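Local coordinates for protein glutamine cyclotransferase (Xanthomonas campestris, PDB 3MBR) that probably converts the N-terminal glutamine of peptides into pyroglutamate, and binds a calcium ion within its beta-propeller, at residues T111-H116 against L155-G160; V71-R76 against L129-L134. The protein carries 1 engineered substitution. All coordinates share one frame; numbering follows the deposited sequence.

How the interactions relate
Three successive blades of a five-bladed beta-propeller meet here. The blade of strands 109-112 to 136-144 is common to both contacts: in interaction 1 its inner strand and following turn face the inner strand 152-158 of the next blade, and in interaction 2 its outer loop 129-134 faces the 71-76 hairpin of the preceding one. The two centres lie 12 Å apart and the sites touch, as Asp113 O comes within 3.5 Å of Trp73 CZ3 and Ser115 O within 3.2 Å of Pro131 CD. Interaction 1 supplies two of the calcium-binding residues, whereas in interaction 2 the side chain of Trp73 stays about 13 Å from the ion.

Interaction 1: T111-H116 against L155-G160; sequences TSDDSH and LEWVNG. With CA (calcium ion), chain B.
Both faces of the Trp157 indole are covered, one by Asp113 CB and the other by Gly160 C from the turn that follows. Asp113 CB makes a CH-pi contact, 3.5 Å from the centroid of the Trp157 five-membered ring and 16° off the ring normal, while Gly160 C sits toward the rim. The Asp113 carboxylate stands 76° from the indole plane, and its OD2, hydrogen-bonded to Tyr118 OH, is 3.9 Å from Trp157 CZ2. Tyr118 also stacks on Trp157. The Asp113 branch is held in place by its own turn: OD1 accepts from Ser115 N and His116 N, an Asx turn and motif. Ser112 O approaches the root of the indole, 3.1 Å from Trp157 CB.

Deeper in the contact, Thr111 OG1 lies anti to its backbone N (chi1 -172°) and accepts from Trp157 N at 3.0 Å, a somewhat bent bond. Thr111 CG2 packs on Leu155 CB at 3.8 Å. Water 1 lies 2.7 Å from Thr111 OG1 and donates to Glu156 OE2, which itself binds the calcium ion at 2.4 Å. Leu155 O and water 2 are further ligands, and Leu26, Glu154 and Ile209 complete the site. Glu156 OE1 accepts from Phe211 N, on strand 206-212.

Thr111 therefore reaches the metal-bound carboxylate through water 1, which lies in the second shell, while its hydroxyl accepts directly from Trp157 N of the same metal-bearing strand. The calcium probably draws charge from that carboxylate, and the two bonds to the hydroxyl tie the neighbouring blade to the metal site.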
loop_
_atom_site.group_PDB
_atom_site.type_symbol
_atom_site.label_atom_id
_atom_site.label_comp_id
_atom_site.label_asym_id
_atom_site.label_seq_id
_atom_site.Cartn_x
_atom_site.Cartn_y
_atom_site.Cartn_z
ATOM N N THR A 111 5.836 1.135 -3.014
ATOM C CA THR A 111 6.441 -0.017 -2.379
ATOM C C THR A 111 7.889 -0.069 -2.880
ATOM O O THR A 111 8.323 0.884 -3.531
ATOM C CB THR A 111 5.667 -1.327 -2.623
ATOM O OG1 THR A 111 6.254 -2.356 -1.808
ATOM C CG2 THR A 111 5.693 -1.792 -4.095
ATOM N N SER A 112 8.627 -1.137 -2.602
ATOM C CA SER A 112 10.012 -1.245 -3.100
ATOM C C SER A 112 10.381 -2.667 -3.236
ATOM O O SER A 112 9.847 -3.555 -2.522
ATOM C CB SER A 112 10.908 -0.530 -2.148
ATOM O OG SER A 112 11.050 -1.235 -0.919
ATOM N N ASP A 113 11.323 -2.908 -4.131
ATOM C CA ASP A 113 12.005 -4.244 -4.172
ATOM C C ASP A 113 13.385 -4.016 -3.553
ATOM O O ASP A 113 13.510 -3.171 -2.641
ATOM C CB ASP A 113 12.058 -4.841 -5.575
ATOM C CG ASP A 113 12.860 -4.041 -6.539
ATOM O OD1 ASP A 113 13.516 -3.035 -6.155
ATOM O OD2 ASP A 113 12.824 -4.387 -7.741
ATOM N N ASP A 114 14.398 -4.795 -3.940
ATOM C CA ASP A 114 15.693 -4.502 -3.258
ATOM C C ASP A 114 16.527 -3.392 -3.876
ATOM O O ASP A 114 17.638 -3.113 -3.387
ATOM C CB ASP A 114 16.555 -5.752 -3.033
ATOM C CG ASP A 114 16.738 -6.532 -4.255
ATOM O OD1 ASP A 114 17.294 -7.682 -4.148
ATOM O OD2 ASP A 114 16.364 -6.005 -5.340
ATOM N N SER A 115 16.041 -2.744 -4.923
ATOM C CA SER A 115 16.841 -1.736 -5.596
ATOM C C SER A 115 16.064 -0.467 -5.873
ATOM O O SER A 115 16.667 0.607 -5.946
ATOM C CB SER A 115 17.295 -2.267 -6.965
ATOM O OG SER A 115 18.125 -3.403 -6.759
ATOM N N HIS A 116 14.731 -0.561 -6.025
ATOM C CA HIS A 116 13.953 0.583 -6.529
ATOM C C HIS A 116 12.666 0.731 -5.767
ATOM O O HIS A 116 12.162 -0.235 -5.177
ATOM C CB HIS A 116 13.529 0.439 -7.985
ATOM C CG HIS A 116 14.695 0.495 -8.898
ATOM N ND1 HIS A 116 15.390 -0.643 -9.221
ATOM C CD2 HIS A 116 15.377 1.547 -9.408
ATOM C CE1 HIS A 116 16.416 -0.306 -10.009
ATOM N NE2 HIS A 116 16.441 1.019 -10.122
ATOM N N LEU A 155 0.070 -0.555 -2.954
ATOM C CA LEU A 155 1.024 -1.504 -3.565
ATOM C C LEU A 155 1.768 -2.270 -2.495
ATOM O O LEU A 155 1.945 -1.757 -1.333
ATOM C CB LEU A 155 2.109 -0.698 -4.313
ATOM C CG LEU A 155 1.597 0.113 -5.541
ATOM C CD1 LEU A 155 2.785 0.862 -6.175
ATOM C CD2 LEU A 155 0.900 -0.726 -6.568
ATOM N N GLU A 156 2.274 -3.448 -2.875
ATOM C CA GLU A 156 3.197 -4.128 -1.987
ATOM C C GLU A 156 4.017 -5.084 -2.859
ATOM O O GLU A 156 3.436 -5.864 -3.650
ATOM C CB GLU A 156 2.431 -4.918 -0.933
ATOM C CG GLU A 156 3.366 -5.548 0.131
ATOM C CD GLU A 156 4.124 -4.535 0.963
ATOM O OE1 GLU A 156 4.933 -5.030 1.787
ATOM O OE2 GLU A 156 3.875 -3.304 0.893
ATOM N N TRP A 157 5.319 -5.110 -2.685
ATOM C CA TRP A 157 6.188 -6.029 -3.383
ATOM C C TRP A 157 6.231 -7.344 -2.678
ATOM O O TRP A 157 6.531 -7.367 -1.462
ATOM C CB TRP A 157 7.621 -5.470 -3.450
ATOM C CG TRP A 157 8.467 -6.214 -4.419
ATOM C CD1 TRP A 157 9.291 -7.261 -4.145
ATOM C CD2 TRP A 157 8.533 -5.979 -5.810
ATOM N NE1 TRP A 157 9.924 -7.699 -5.328
ATOM C CE2 TRP A 157 9.463 -6.929 -6.355
ATOM C CE3 TRP A 157 7.934 -5.057 -6.659
ATOM C CZ2 TRP A 157 9.838 -6.924 -7.702
ATOM C CZ3 TRP A 157 8.314 -5.080 -8.054
ATOM C CH2 TRP A 157 9.238 -6.012 -8.518
ATOM N N VAL A 158 5.934 -8.456 -3.364
ATOM C CA VAL A 158 5.880 -9.792 -2.677
ATOM C C VAL A 158 6.534 -10.788 -3.601
ATOM O O VAL A 158 6.021 -11.077 -4.674
ATOM C CB VAL A 158 4.416 -10.186 -2.449
ATOM C CG1 VAL A 158 4.349 -11.550 -1.735
ATOM C CG2 VAL A 158 3.662 -9.160 -1.597
ATOM N N ASN A 159 7.674 -11.308 -3.166
ATOM C CA ASN A 159 8.355 -12.427 -3.930
ATOM C C ASN A 159 8.473 -12.155 -5.432
ATOM O O ASN A 159 8.086 -12.990 -6.269
ATOM C CB ASN A 159 7.572 -13.730 -3.742
ATOM C CG ASN A 159 7.513 -14.190 -2.280
ATOM O OD1 ASN A 159 6.483 -14.740 -1.842
ATOM N ND2 ASN A 159 8.566 -13.904 -1.499
ATOM N N GLY A 160 8.981 -11.001 -5.797
ATOM C CA GLY A 160 9.277 -10.708 -7.163
ATOM C C GLY A 160 8.134 -10.241 -7.969
ATOM O O GLY A 160 8.277 -10.112 -9.190
HETATM CA CA CA B . 2.069 -1.693 1.186
HETATM O O HOH W 1 6.013 -1.672 0.838
HETATM O O HOH W 2 3.696 0.084 0.908
#

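Interaction 2: V71-R76 against L129-L134; sequences VAWRDR and LDPDTL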
loop_
_atom_site.group_PDB
_atom_site.type_symbol
_atom_site.label_atom_id
_atom_site.label_comp_id
_atom_site.label_asym_id
_atom_site.label_seq_id
_atom_site.Cartn_x
_atom_site.Cartn_y
_atom_site.Cartn_z
ATOM N N VAL A 71 6.597 3.720 2.276
ATOM C CA VAL A 71 7.465 2.571 2.118
ATOM C C VAL A 71 8.696 2.734 2.970
ATOM O O VAL A 71 9.083 3.880 3.249
ATOM C CB VAL A 71 7.873 2.456 0.598
ATOM C CG1 VAL A 71 8.682 3.708 0.166
ATOM C CG2 VAL A 71 8.575 1.202 0.268
ATOM N N ALA A 72 9.326 1.673 3.403
ATOM C CA ALA A 72 10.626 1.779 4.061
ATOM C C ALA A 72 11.748 1.588 3.049
ATOM O O ALA A 72 11.619 0.706 2.132
ATOM C CB ALA A 72 10.722 0.630 5.109
ATOM N N TRP A 73 12.828 2.303 3.254
ATOM C CA TRP A 73 14.059 2.125 2.453
ATOM C C TRP A 73 15.214 2.311 3.370
ATOM O O TRP A 73 15.433 3.423 3.844
ATOM C CB TRP A 73 14.136 3.100 1.263
ATOM C CG TRP A 73 15.398 2.818 0.472
ATOM C CD1 TRP A 73 16.554 3.461 0.526
ATOM C CD2 TRP A 73 15.583 1.729 -0.416
ATOM N NE1 TRP A 73 17.453 2.886 -0.275
ATOM C CE2 TRP A 73 16.897 1.788 -0.864
ATOM C CE3 TRP A 73 14.737 0.723 -0.895
ATOM C CZ2 TRP A 73 17.428 0.888 -1.797
ATOM C CZ3 TRP A 73 15.280 -0.224 -1.855
ATOM C CH2 TRP A 73 16.617 -0.123 -2.249
ATOM N N ARG A 74 15.945 1.206 3.710
ATOM C CA ARG A 74 17.054 1.320 4.623
ATOM C C ARG A 74 16.597 1.954 5.948
ATOM O O ARG A 74 15.685 1.404 6.596
ATOM C CB ARG A 74 18.247 2.082 3.983
ATOM C CG ARG A 74 18.686 1.294 2.747
ATOM C CD ARG A 74 20.030 1.657 2.182
ATOM N NE ARG A 74 20.174 0.894 0.940
ATOM C CZ ARG A 74 20.828 -0.266 0.816
ATOM N NH1 ARG A 74 21.443 -0.819 1.878
ATOM N NH2 ARG A 74 20.879 -0.860 -0.387
ATOM N N ASP A 75 17.158 3.107 6.315
ATOM C CA ASP A 75 16.882 3.744 7.603
ATOM C C ASP A 75 15.796 4.819 7.445
ATOM O O ASP A 75 15.569 5.598 8.396
ATOM C CB ASP A 75 18.171 4.430 8.152
ATOM C CG ASP A 75 18.739 5.535 7.187
ATOM O OD1 ASP A 75 19.330 6.531 7.708
ATOM O OD2 ASP A 75 18.674 5.423 5.912
ATOM N N ARG A 76 15.166 4.868 6.274
ATOM C CA ARG A 76 14.196 5.920 5.937
ATOM C C ARG A 76 12.771 5.411 5.729
ATOM O O ARG A 76 12.568 4.276 5.284
ATOM C CB ARG A 76 14.624 6.682 4.629
ATOM C CG ARG A 76 16.039 7.224 4.841
ATOM C CD ARG A 76 16.618 8.053 3.828
ATOM N NE ARG A 76 16.744 7.547 2.472
ATOM C CZ ARG A 76 17.748 6.797 1.975
ATOM N NH1 ARG A 76 18.707 6.278 2.731
ATOM N NH2 ARG A 76 17.743 6.523 0.684
ATOM N N LEU A 129 11.390 4.333 -9.218
ATOM C CA LEU A 129 12.175 5.474 -8.741
ATOM C C LEU A 129 13.475 5.045 -8.126
ATOM O O LEU A 129 13.552 3.989 -7.472
ATOM C CB LEU A 129 11.377 6.250 -7.676
ATOM C CG LEU A 129 9.917 6.667 -7.990
ATOM C CD1 LEU A 129 9.331 7.410 -6.768
ATOM C CD2 LEU A 129 9.832 7.533 -9.220
ATOM N N ASP A 130 14.517 5.876 -8.312
ATOM C CA ASP A 130 15.708 5.655 -7.621
ATOM C C ASP A 130 15.511 6.012 -6.114
ATOM O O ASP A 130 15.049 7.112 -5.842
ATOM C CB ASP A 130 16.783 6.621 -8.257
ATOM C CG ASP A 130 18.084 6.546 -7.504
ATOM O OD1 ASP A 130 18.518 7.593 -6.971
ATOM O OD2 ASP A 130 18.640 5.416 -7.461
ATOM N N PRO A 131 15.830 5.115 -5.162
ATOM C CA PRO A 131 15.505 5.441 -3.767
ATOM C C PRO A 131 16.234 6.634 -3.211
ATOM O O PRO A 131 15.621 7.419 -2.470
ATOM C CB PRO A 131 15.933 4.180 -3.027
ATOM C CG PRO A 131 15.760 3.074 -4.083
ATOM C CD PRO A 131 16.259 3.699 -5.287
ATOM N N ASP A 132 17.495 6.828 -3.591
ATOM C CA ASP A 132 18.222 7.982 -2.990
ATOM C C ASP A 132 17.851 9.326 -3.529
ATOM O O ASP A 132 17.884 10.316 -2.795
ATOM C CB ASP A 132 19.728 7.828 -3.139
ATOM C CG ASP A 132 20.327 6.747 -2.204
ATOM O OD1 ASP A 132 21.575 6.532 -2.383
ATOM O OD2 ASP A 132 19.660 6.205 -1.299
ATOM N N THR A 133 17.610 9.419 -4.826
ATOM C CA THR A 133 17.326 10.718 -5.393
ATOM C C THR A 133 15.853 10.918 -5.645
ATOM O O THR A 133 15.447 12.014 -5.934
ATOM C CB THR A 133 17.964 10.909 -6.760
ATOM O OG1 THR A 133 17.495 9.875 -7.645
ATOM C CG2 THR A 133 19.518 10.823 -6.633
ATOM N N LEU A 134 15.054 9.825 -5.579
ATOM C CA LEU A 134 13.662 9.900 -5.980
ATOM C C LEU A 134 13.411 10.220 -7.405
ATOM O O LEU A 134 12.253 10.406 -7.803
ATOM C CB LEU A 134 12.811 10.754 -5.048
ATOM C CG LEU A 134 12.956 9.973 -3.710
ATOM C CD1 LEU A 134 13.393 10.701 -2.538
ATOM C CD2 LEU A 134 12.062 8.874 -3.460
HETATM O O HOH W 3 15.411 8.551 0.177
#
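Pro131 sets the CB-CG edge of its ring over one face of Trp73 in the dense part of this contact, the rest of the ring tilting away from the indole. Its CB stands 3.4 Å from the centroid of the Trp73 five-membered ring, 12° off the normal, a CH-pi contact, and its CG reaches over the benzene half, 3.6 Å from Trp73 CZ2. Arg74 CG covers the opposite face near the rim, and Arg76 CZ sits in plane at the indole edge. Thus enclosed, Trp73 NE1 is buried without a polar partner in the model.

The outer side is polar and looser. Arg76 bends at chi3 (-57°), which turns NE aside, and NH2 donates to Asp132 OD2 at 2.8 Å. This salt bridge is bent, with an angle of 133° at the hydrogen, and reaches OD2 on its anti side. Arg76 NH1 makes a longer bridge to Asp75 OD2, so the guanidinium links two solvent-exposed acids. Water 3 accepts from Arg76 NE and donates to Pro131 O.

Residues 73-76 form a type II' turn, the tip of the two-residue beta-hairpin joining strands 67-73 and 76-81. The hairpin packs against the 129-134 loop, an arrangement that joins adjacent blades of the beta-propeller.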